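Local coordinates for PelD (Pseudomonas aeruginosa, PDB 4EU0), which binds the second messenger cyclic di-GMP as a membrane-associated effector involved in pellicle formation, here represented by its GAF and GGDEF-type domains, at residues S174-D177 with A178-H181. Sequence-based numbering, arbitrary orientation.
Sequences SLLD and ARDH
Leu176 and Arg179 run side by side off the last turns of the helix, and CD2 of Leu176 lies 3.5 Å from NH2 of Arg179, approaching the guanidinium obliquely. The arginine chain leaves with CG anti to its backbone N (chi1 -172°) and bends at chi3, which swings NE back onto its neighbour: NE gives OD1 of Asp180 a 2.8 Å salt-bridged hydrogen bond that reaches the syn side of the carboxylate, tilted out of its plane, while both NH2 bonds to Asp180 are weak. This trio makes up the loose flank, with Arg179 and Asp180 exposed and Leu176 partly so. The stretch is the C-terminal end of helix 162-181 in the GGDEF-type domain, just ahead of strand 185-192; the side chain of Ser174 lies about 10 Å from the bound cyclic di-GMP. Successive i to i+4 backbone bonds hold it: Asp180 N reaches Leu176 O at 2.8 Å, whereas in the last, from His181 N to Asp177 O at 2.9 Å, the N-H...O angle is only 136° and the donor sits above the carbonyl plane. Packing tightens round the other flank, where Ala178 CB rests 3.6 Å from Ser174 O and the buried Ser174 side chain meets Pro232 and Leu272. Asp177, also buried, touches His145 of helix 133-150; His181, ending the helix, is only partly covered where it touches Ala140 and Ile141 of the same helix 133-150.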
# COMPACT_ATOMS: atom_id res chain seq x y z
N SER A 174 -3.32 3.88 0.10
CA SER A 174 -3.98 4.16 1.38
C SER A 174 -5.30 4.92 1.23
O SER A 174 -6.25 4.69 1.99
CB SER A 174 -3.04 4.86 2.35
OG SER A 174 -2.07 3.97 2.87
N LEU A 175 -5.36 5.84 0.26
CA LEU A 175 -6.62 6.53 -0.05
C LEU A 175 -7.68 5.57 -0.59
O LEU A 175 -8.84 5.66 -0.22
CB LEU A 175 -6.40 7.70 -1.02
CG LEU A 175 -5.65 8.89 -0.43
CD1 LEU A 175 -5.22 9.81 -1.56
CD2 LEU A 175 -6.48 9.64 0.63
N LEU A 176 -7.25 4.65 -1.45
CA LEU A 176 -8.13 3.60 -1.97
C LEU A 176 -8.60 2.66 -0.85
O LEU A 176 -9.79 2.33 -0.79
CB LEU A 176 -7.46 2.82 -3.10
CG LEU A 176 -7.25 3.57 -4.43
CD1 LEU A 176 -6.17 2.88 -5.24
CD2 LEU A 176 -8.55 3.71 -5.22
N ASP A 177 -7.67 2.25 0.03
CA ASP A 177 -7.96 1.42 1.22
C ASP A 177 -9.07 2.05 2.06
O ASP A 177 -10.00 1.37 2.50
CB ASP A 177 -6.72 1.30 2.13
CG ASP A 177 -5.66 0.33 1.63
OD1 ASP A 177 -5.98 -0.58 0.85
OD2 ASP A 177 -4.49 0.46 2.07
N ALA A 178 -8.96 3.36 2.29
CA ALA A 178 -9.92 4.07 3.13
C ALA A 178 -11.28 4.16 2.44
O ALA A 178 -12.32 3.89 3.04
CB ALA A 178 -9.41 5.45 3.48
N ARG A 179 -11.25 4.55 1.17
CA ARG A 179 -12.49 4.78 0.43
C ARG A 179 -13.26 3.49 0.22
O ARG A 179 -14.48 3.44 0.45
CB ARG A 179 -12.21 5.44 -0.92
CG ARG A 179 -13.50 5.89 -1.65
CD ARG A 179 -13.22 6.24 -3.10
NE ARG A 179 -12.78 5.08 -3.87
CZ ARG A 179 -12.38 5.14 -5.14
NH1 ARG A 179 -12.37 6.30 -5.78
NH2 ARG A 179 -12.01 4.03 -5.77
N ASP A 180 -12.55 2.45 -0.21
CA ASP A 180 -13.19 1.21 -0.64
C ASP A 180 -13.37 0.17 0.47
O ASP A 180 -14.28 -0.66 0.39
CB ASP A 180 -12.42 0.61 -1.82
CG ASP A 180 -12.43 1.52 -3.04
OD1 ASP A 180 -13.27 2.44 -3.10
OD2 ASP A 180 -11.59 1.31 -3.92
N HIS A 181 -12.51 0.23 1.49
CA HIS A 181 -12.48 -0.82 2.52
C HIS A 181 -12.53 -0.28 3.95
O HIS A 181 -12.50 -1.06 4.91
CB HIS A 181 -11.27 -1.73 2.32
CG HIS A 181 -11.18 -2.32 0.94
ND1 HIS A 181 -12.04 -3.29 0.49
CD2 HIS A 181 -10.33 -2.07 -0.08
CE1 HIS A 181 -11.74 -3.61 -0.75
NE2 HIS A 181 -10.70 -2.89 -1.12